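Local coordinates for protein deacetylase EF_0837 (Enterococcus faecalis, PDB 2ICS) that uses two zinc ions in a TIM-barrel amidohydrolase domain to hydrolyse acetyl-(R)-mandelate, though with very low efficiency in vitro, and also binds adenine, at residues A224-K229 with N252-E257; H246-F251 with I275-N280. All coordinates share one frame; numbering follows the deposited sequence.

The two contacts illustrate how chemistry follows depth within one barrel domain. Contact 1 lies at the surface, where a turn is joined to the first turn of helix 253-261 by a single direct histidine-carboxylate bond. Contact 2 is buried and close to the zinc site; there a loop meets the short helix 275-279 through one asparagine, a threonine hydroxyl and a water, with nothing charged at the junction. Their centres are about 21 Å apart, yet the chain links them: segment 246-251 runs straight into segment 252-257, and Ala256 CB packs 3.8 Å from Phe251 CE1. Helices 253-261 and 275-279 are also successive in sequence.

Contact 1: residues A224-K229 with N252-E257; sequences ATDKIK and NFHVAE
His254 and Asp226 meet between a surface turn and a helix start, and their side-chain ends make the whole direct contact. The imidazole donates from NE2 to Asp226 OD1 over 2.8 Å, and the bond is nearly straight, with an N-H...O angle of 171°. The acceptor lies almost in the ring plane and is approached through its syn lone pair, on the side of OD2. The acid meets the ring at its NE2 edge, and the two planes are nearly coplanar, 19° apart. Asp226 OD2 stays 3.8 Å from His254 NE2, leaving OD1 as the oxygen that grips the proton. The carboxylate's negative charge would probably favour the protonated, positive ring, though only modestly at a place so near solvent.

The next shell positions the two ends. His254 carries CG anti to its own backbone N (chi1 -176°), which carries the ring out from the helix, so that NE2 comes within bonding distance of the turn. That helix is opened by Asn252, the N-cap, whose OD1 accepts from Val255 N at 3.0 Å, on a lone pair in the carbonyl plane; its ND2 is held by Asn347. On the other side, Asp226 and Lys227 both face Asp222 in a G1 beta bulge, with Asp226 at the positive phi usual for its first position.

Away from the zinc site, the pair thus joins the hairpin of strands 221-222 and 227-228 to helix 253-261, where Leu221 touches His254 and Val255, and Ile228 packs on Ala259.

Contact 2: residues H246-F251 with I275-N280; sequences HGTDSF and IRNREN
Asn277 points from helix 275-279 into the loop that follows strand 241-243, and there it meets Thr248 and the backbone of Gly247. The close part of the contact is small. Asn277 ND2 stands 3.3 Å from Thr248 OG1, and the same hydroxyl lies 3.4 Å from Asn277 CB, so the threonine oxygen sits beside the CB methylene as well as near the amide nitrogen. Thr248 brings OG1 there because it is turned anti to the carbonyl carbon. Asn277 has CG between its backbone N and carbonyl carbon (chi1 60°), and the amide is fixed at both ends: OD1 accepts from Tyr274 N, just before the helix, and ND2 donates to the carbonyl oxygen of Asp272, a zinc ligand. By holding that carbonyl, Asn277 is placed as a second-shell residue and may help to position Asp272.

The looser part is bridged by water. One molecule accepts from Thr248 N at 2.7 Å and, weakly, from Asn277 ND2 at 3.4 Å, so the water links the loop backbone to the asparagine amide. Gly247 CA comes no nearer than 4.1 Å to Asn277 ND2. Asn277 and Gly247 are buried, whereas Thr248 is partly exposed, and its loop neighbour Asp249 and Arg276 of the helix lie on the solvent side.

Within the loop, His246 ND1 donates to Gly247 O over 2.7 Å, in the ring plane and on a carbonyl lone pair, while Phe251 CB rests over the centre of one ring face. Ser346 binds Gly247 O and Phe251 N as well.

The contact thus ties the loop leading from barrel strand 241-243 into helix 253-261 to helix 275-279, which follows zinc-binding Asp272; backbone bonds from His246 to Ser270 and from Gly247 to Thr271 run beside it.

Contact 1: residues A224-K229 with N252-E257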
ATOM      1  N   ALA A 224     -11.380  25.760   7.603  1.00 42.14           N
ATOM      2  CA  ALA A 224     -12.211  26.851   8.100  1.00 42.37           C
ATOM      3  C   ALA A 224     -13.293  26.397   9.077  1.00 42.50           C
ATOM      4  O   ALA A 224     -13.569  27.078  10.065  1.00 43.15           O
ATOM      5  CB  ALA A 224     -12.852  27.591   6.930  1.00 40.70           C
ATOM      6  N   THR A 225     -13.906  25.253   8.797  1.00 41.00           N
ATOM      7  CA  THR A 225     -14.963  24.734   9.655  1.00 40.13           C
ATOM      8  C   THR A 225     -14.492  23.529  10.465  1.00 40.91           C
ATOM      9  O   THR A 225     -15.194  23.051  11.358  1.00 38.86           O
ATOM     10  CB  THR A 225     -16.192  24.326   8.820  1.00 39.73           C
ATOM     11  OG1 THR A 225     -15.844  23.249   7.945  1.00 39.38           O
ATOM     12  CG2 THR A 225     -16.677  25.506   7.987  1.00 38.84           C
ATOM     13  N   ASP A 226     -13.295  23.048  10.145  1.00 41.51           N
ATOM     14  CA  ASP A 226     -12.718  21.899  10.826  1.00 41.89           C
ATOM     15  C   ASP A 226     -13.601  20.677  10.600  1.00 41.10           C
ATOM     16  O   ASP A 226     -13.751  19.827  11.477  1.00 41.17           O
ATOM     17  CB  ASP A 226     -12.580  22.192  12.322  1.00 45.53           C
ATOM     18  CG  ASP A 226     -11.528  21.325  12.990  1.00 48.29           C
ATOM     19  OD1 ASP A 226     -10.391  21.267  12.470  1.00 50.14           O
ATOM     20  OD2 ASP A 226     -11.832  20.711  14.035  1.00 50.00           O
ATOM     21  N   LYS A 227     -14.190  20.602   9.414  1.00 39.20           N
ATOM     22  CA  LYS A 227     -15.051  19.486   9.051  1.00 39.04           C
ATOM     23  C   LYS A 227     -14.601  18.905   7.718  1.00 37.14           C
ATOM     24  O   LYS A 227     -13.964  19.588   6.914  1.00 36.62           O
ATOM     25  CB  LYS A 227     -16.504  19.949   8.934  1.00 42.74           C
ATOM     26  CG  LYS A 227     -17.144  20.365  10.250  1.00 46.85           C
ATOM     27  CD  LYS A 227     -18.525  20.971  10.026  1.00 51.31           C
ATOM     28  CE  LYS A 227     -19.461  20.012   9.288  1.00 53.53           C
ATOM     29  NZ  LYS A 227     -19.719  18.756  10.051  1.00 56.36           N
ATOM     30  N   ILE A 228     -14.929  17.643   7.482  1.00 33.89           N
ATOM     31  CA  ILE A 228     -14.566  17.013   6.227  1.00 32.43           C
ATOM     32  C   ILE A 228     -15.461  17.563   5.126  1.00 32.48           C
ATOM     33  O   ILE A 228     -16.687  17.534   5.238  1.00 32.15           O
ATOM     34  CB  ILE A 228     -14.720  15.489   6.311  1.00 33.68           C
ATOM     35  CG1 ILE A 228     -13.667  14.931   7.266  1.00 34.85           C
ATOM     36  CG2 ILE A 228     -14.568  14.859   4.925  1.00 31.48           C
ATOM     37  CD1 ILE A 228     -13.706  13.435   7.387  1.00 41.11           C
ATOM     38  N   LYS A 229     -14.841  18.072   4.067  1.00 31.42           N
ATOM     39  CA  LYS A 229     -15.582  18.642   2.947  1.00 30.49           C
ATOM     40  C   LYS A 229     -16.642  17.659   2.452  1.00 32.15           C
ATOM     41  O   LYS A 229     -16.407  16.452   2.416  1.00 33.15           O
ATOM     42  CB  LYS A 229     -14.604  19.015   1.828  1.00 29.13           C
ATOM     43  CG  LYS A 229     -13.539  20.016   2.276  1.00 24.78           C
ATOM     44  CD  LYS A 229     -12.470  20.236   1.217  1.00 24.59           C
ATOM     45  CE  LYS A 229     -11.406  21.221   1.704  1.00 21.74           C
ATOM     46  NZ  LYS A 229     -10.305  21.399   0.711  1.00 22.48           N
ATOM     47  N   ASN A 252      -1.600  13.546   7.946  1.00 22.30           N
ATOM     48  CA  ASN A 252      -1.811  14.479   9.041  1.00 23.12           C
ATOM     49  C   ASN A 252      -2.722  13.841  10.099  1.00 24.53           C
ATOM     50  O   ASN A 252      -3.844  13.429   9.795  1.00 25.27           O
ATOM     51  CB  ASN A 252      -2.418  15.770   8.463  1.00 22.26           C
ATOM     52  CG  ASN A 252      -2.672  16.841   9.515  1.00 23.85           C
ATOM     53  OD1 ASN A 252      -3.598  16.733  10.321  1.00 21.59           O
ATOM     54  ND2 ASN A 252      -1.850  17.889   9.501  1.00 19.30           N
ATOM     55  N   PHE A 253      -2.219  13.734  11.331  1.00 26.16           N
ATOM     56  CA  PHE A 253      -2.979  13.144  12.441  1.00 26.94           C
ATOM     57  C   PHE A 253      -4.335  13.810  12.643  1.00 27.35           C
ATOM     58  O   PHE A 253      -5.357  13.132  12.783  1.00 27.83           O
ATOM     59  CB  PHE A 253      -2.202  13.252  13.761  1.00 26.93           C
ATOM     60  CG  PHE A 253      -1.202  12.141  13.993  1.00 26.10           C
ATOM     61  CD1 PHE A 253      -1.615  10.819  14.083  1.00 25.06           C
ATOM     62  CD2 PHE A 253       0.141  12.433  14.188  1.00 25.44           C
ATOM     63  CE1 PHE A 253      -0.708   9.804  14.372  1.00 25.60           C
ATOM     64  CE2 PHE A 253       1.059  11.424  14.479  1.00 25.87           C
ATOM     65  CZ  PHE A 253       0.631  10.109  14.572  1.00 26.53           C
ATOM     66  N   HIS A 254      -4.346  15.138  12.662  1.00 27.40           N
ATOM     67  CA  HIS A 254      -5.593  15.856  12.877  1.00 28.01           C
ATOM     68  C   HIS A 254      -6.652  15.479  11.845  1.00 28.08           C
ATOM     69  O   HIS A 254      -7.825  15.292  12.181  1.00 27.59           O
ATOM     70  CB  HIS A 254      -5.359  17.364  12.843  1.00 29.56           C
ATOM     71  CG  HIS A 254      -6.588  18.160  13.147  1.00 30.85           C
ATOM     72  ND1 HIS A 254      -7.221  18.107  14.369  1.00 30.98           N
ATOM     73  CD2 HIS A 254      -7.340  18.974  12.367  1.00 30.41           C
ATOM     74  CE1 HIS A 254      -8.312  18.851  14.330  1.00 32.56           C
ATOM     75  NE2 HIS A 254      -8.407  19.387  13.125  1.00 32.43           N
ATOM     76  N   VAL A 255      -6.234  15.356  10.591  1.00 27.32           N
ATOM     77  CA  VAL A 255      -7.161  15.008   9.525  1.00 25.61           C
ATOM     78  C   VAL A 255      -7.743  13.604   9.717  1.00 26.61           C
ATOM     79  O   VAL A 255      -8.954  13.400   9.583  1.00 25.15           O
ATOM     80  CB  VAL A 255      -6.467  15.105   8.151  1.00 25.47           C
ATOM     81  CG1 VAL A 255      -7.415  14.659   7.050  1.00 21.54           C
ATOM     82  CG2 VAL A 255      -6.014  16.547   7.907  1.00 26.38           C
ATOM     83  N   ALA A 256      -6.875  12.647  10.033  1.00 25.57           N
ATOM     84  CA  ALA A 256      -7.288  11.261  10.253  1.00 25.46           C
ATOM     85  C   ALA A 256      -8.206  11.151  11.462  1.00 25.20           C
ATOM     86  O   ALA A 256      -9.185  10.396  11.448  1.00 25.53           O
ATOM     87  CB  ALA A 256      -6.052  10.367  10.453  1.00 21.05           C
ATOM     88  N   GLU A 257      -7.883  11.902  12.512  1.00 25.66           N
ATOM     89  CA  GLU A 257      -8.679  11.889  13.730  1.00 25.67           C
ATOM     90  C   GLU A 257     -10.032  12.524  13.471  1.00 26.13           C
ATOM     91  O   GLU A 257     -11.058  12.007  13.909  1.00 25.65           O
ATOM     92  CB  GLU A 257      -7.949  12.630  14.854  1.00 26.21           C
ATOM     93  CG  GLU A 257      -6.626  11.979  15.245  1.00 28.07           C
ATOM     94  CD  GLU A 257      -5.791  12.842  16.173  1.00 30.80           C
ATOM     95  OE1 GLU A 257      -5.822  14.084  16.027  1.00 29.54           O
ATOM     96  OE2 GLU A 257      -5.085  12.276  17.036  1.00 33.58           O
TER

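Contact 2: residues H246-F251 with I275-N280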
ATOM      1  N   HIS A 246       1.167   7.487   3.426  1.00 21.03           N
ATOM      2  CA  HIS A 246       1.782   8.426   4.373  1.00 20.58           C
ATOM      3  C   HIS A 246       2.766   9.413   3.764  1.00 22.07           C
ATOM      4  O   HIS A 246       2.513  10.621   3.750  1.00 21.11           O
ATOM      5  CB  HIS A 246       2.469   7.672   5.515  1.00 19.57           C
ATOM      6  CG  HIS A 246       2.842   8.551   6.672  1.00 19.45           C
ATOM      7  ND1 HIS A 246       3.696   9.625   6.545  1.00 17.11           N
ATOM      8  CD2 HIS A 246       2.460   8.528   7.972  1.00 15.92           C
ATOM      9  CE1 HIS A 246       3.824  10.226   7.716  1.00 19.24           C
ATOM     10  NE2 HIS A 246       3.085   9.581   8.599  1.00 18.70           N
ATOM     11  N   GLY A 247       3.896   8.905   3.280  1.00 22.06           N
ATOM     12  CA  GLY A 247       4.881   9.768   2.660  1.00 21.87           C
ATOM     13  C   GLY A 247       5.479  10.844   3.550  1.00 22.76           C
ATOM     14  O   GLY A 247       5.139  10.988   4.726  1.00 22.84           O
ATOM     15  N   THR A 248       6.395  11.607   2.974  1.00 22.60           N
ATOM     16  CA  THR A 248       7.060  12.672   3.697  1.00 23.99           C
ATOM     17  C   THR A 248       6.104  13.810   4.041  1.00 24.47           C
ATOM     18  O   THR A 248       6.240  14.431   5.090  1.00 24.91           O
ATOM     19  CB  THR A 248       8.244  13.221   2.873  1.00 24.43           C
ATOM     20  OG1 THR A 248       9.163  12.155   2.609  1.00 24.36           O
ATOM     21  CG2 THR A 248       8.971  14.337   3.628  1.00 22.63           C
ATOM     22  N   ASP A 249       5.124  14.069   3.184  1.00 24.76           N
ATOM     23  CA  ASP A 249       4.194  15.165   3.443  1.00 26.83           C
ATOM     24  C   ASP A 249       2.720  14.864   3.230  1.00 25.83           C
ATOM     25  O   ASP A 249       1.925  15.788   3.086  1.00 26.68           O
ATOM     26  CB  ASP A 249       4.570  16.373   2.582  1.00 31.75           C
ATOM     27  CG  ASP A 249       5.838  17.059   3.064  1.00 37.36           C
ATOM     28  OD1 ASP A 249       5.875  17.501   4.241  1.00 39.66           O
ATOM     29  OD2 ASP A 249       6.794  17.157   2.268  1.00 37.77           O
ATOM     30  N   SER A 250       2.328  13.598   3.250  1.00 23.61           N
ATOM     31  CA  SER A 250       0.933  13.290   2.979  1.00 23.84           C
ATOM     32  C   SER A 250       0.031  12.715   4.066  1.00 23.06           C
ATOM     33  O   SER A 250      -1.089  12.289   3.766  1.00 23.78           O
ATOM     34  CB  SER A 250       0.872  12.407   1.734  1.00 24.03           C
ATOM     35  OG  SER A 250       1.545  13.050   0.662  1.00 22.59           O
ATOM     36  N   PHE A 251       0.491  12.693   5.314  1.00 23.08           N
ATOM     37  CA  PHE A 251      -0.344  12.180   6.400  1.00 20.96           C
ATOM     38  C   PHE A 251      -0.391  13.133   7.587  1.00 21.07           C
ATOM     39  O   PHE A 251       0.632  13.461   8.179  1.00 21.09           O
ATOM     40  CB  PHE A 251       0.137  10.812   6.886  1.00 21.03           C
ATOM     41  CG  PHE A 251      -0.661  10.282   8.046  1.00 22.25           C
ATOM     42  CD1 PHE A 251      -1.964   9.834   7.862  1.00 23.72           C
ATOM     43  CD2 PHE A 251      -0.134  10.293   9.336  1.00 23.61           C
ATOM     44  CE1 PHE A 251      -2.738   9.408   8.945  1.00 24.64           C
ATOM     45  CE2 PHE A 251      -0.898   9.871  10.430  1.00 23.89           C
ATOM     46  CZ  PHE A 251      -2.206   9.427  10.231  1.00 25.14           C
ATOM     47  N   ILE A 275      13.773   5.430   0.407  1.00 23.31           N
ATOM     48  CA  ILE A 275      14.921   5.498   1.301  1.00 24.43           C
ATOM     49  C   ILE A 275      15.027   6.688   2.255  1.00 25.23           C
ATOM     50  O   ILE A 275      15.334   6.504   3.431  1.00 25.71           O
ATOM     51  CB  ILE A 275      16.248   5.329   0.510  1.00 26.64           C
ATOM     52  CG1 ILE A 275      17.374   4.954   1.478  1.00 27.82           C
ATOM     53  CG2 ILE A 275      16.597   6.609  -0.246  1.00 25.39           C
ATOM     54  CD1 ILE A 275      18.578   4.308   0.807  1.00 27.38           C
ATOM     55  N   ARG A 276      14.750   7.894   1.775  1.00 27.07           N
ATOM     56  CA  ARG A 276      14.858   9.078   2.623  1.00 31.17           C
ATOM     57  C   ARG A 276      13.882   9.149   3.794  1.00 30.06           C
ATOM     58  O   ARG A 276      14.306   9.396   4.927  1.00 30.92           O
ATOM     59  CB  ARG A 276      14.746  10.353   1.776  1.00 36.86           C
ATOM     60  CG  ARG A 276      15.881  10.512   0.768  1.00 44.41           C
ATOM     61  CD  ARG A 276      15.758  11.796  -0.056  1.00 51.44           C
ATOM     62  NE  ARG A 276      15.853  12.997   0.770  1.00 57.18           N
ATOM     63  CZ  ARG A 276      15.872  14.238   0.288  1.00 60.39           C
ATOM     64  NH1 ARG A 276      15.802  14.449  -1.023  1.00 59.78           N
ATOM     65  NH2 ARG A 276      15.961  15.271   1.120  1.00 61.40           N
ATOM     66  N   ASN A 277      12.588   8.940   3.554  1.00 27.27           N
ATOM     67  CA  ASN A 277      11.660   9.003   4.679  1.00 24.87           C
ATOM     68  C   ASN A 277      11.681   7.728   5.513  1.00 24.15           C
ATOM     69  O   ASN A 277      11.133   7.695   6.609  1.00 23.35           O
ATOM     70  CB  ASN A 277      10.221   9.347   4.239  1.00 24.57           C
ATOM     71  CG  ASN A 277       9.628   8.343   3.275  1.00 20.72           C
ATOM     72  OD1 ASN A 277       9.788   7.138   3.434  1.00 21.44           O
ATOM     73  ND2 ASN A 277       8.907   8.844   2.277  1.00 21.09           N
ATOM     74  N   ARG A 278      12.330   6.683   5.002  1.00 24.53           N
ATOM     75  CA  ARG A 278      12.446   5.429   5.747  1.00 24.23           C
ATOM     76  C   ARG A 278      13.598   5.541   6.741  1.00 26.46           C
ATOM     77  O   ARG A 278      13.464   5.168   7.908  1.00 26.18           O
ATOM     78  CB  ARG A 278      12.727   4.236   4.817  1.00 22.84           C
ATOM     79  CG  ARG A 278      13.352   3.047   5.563  1.00 21.16           C
ATOM     80  CD  ARG A 278      13.399   1.763   4.745  1.00 21.11           C
ATOM     81  NE  ARG A 278      14.405   1.778   3.685  1.00 22.90           N
ATOM     82  CZ  ARG A 278      15.716   1.636   3.877  1.00 21.83           C
ATOM     83  NH1 ARG A 278      16.206   1.465   5.104  1.00 17.30           N
ATOM     84  NH2 ARG A 278      16.539   1.658   2.836  1.00 21.20           N
ATOM     85  N   GLU A 279      14.736   6.040   6.263  1.00 27.03           N
ATOM     86  CA  GLU A 279      15.919   6.183   7.106  1.00 30.07           C
ATOM     87  C   GLU A 279      15.785   7.303   8.125  1.00 30.22           C
ATOM     88  O   GLU A 279      16.117   7.128   9.291  1.00 31.32           O
ATOM     89  CB  GLU A 279      17.174   6.450   6.259  1.00 28.88           C
ATOM     90  CG  GLU A 279      17.782   5.232   5.582  1.00 33.01           C
ATOM     91  CD  GLU A 279      19.100   5.542   4.869  1.00 35.33           C
ATOM     92  OE1 GLU A 279      19.628   4.647   4.182  1.00 34.94           O
ATOM     93  OE2 GLU A 279      19.611   6.678   4.994  1.00 39.46           O
ATOM     94  N   ASN A 280      15.286   8.451   7.683  1.00 32.62           N
ATOM     95  CA  ASN A 280      15.168   9.605   8.563  1.00 34.94           C
ATOM     96  C   ASN A 280      13.759   9.929   9.046  1.00 34.70           C
ATOM     97  O   ASN A 280      13.568  10.928   9.743  1.00 34.88           O
ATOM     98  CB  ASN A 280      15.751  10.841   7.864  1.00 36.36           C
ATOM     99  CG  ASN A 280      17.105  10.567   7.226  1.00 39.54           C
ATOM    100  OD1 ASN A 280      18.019  10.055   7.874  1.00 39.40           O
ATOM    101  ND2 ASN A 280      17.239  10.911   5.946  1.00 40.75           N
TER
HETATM  102  O   HOH W   1       7.131  10.992   0.407  1.00 24.49           O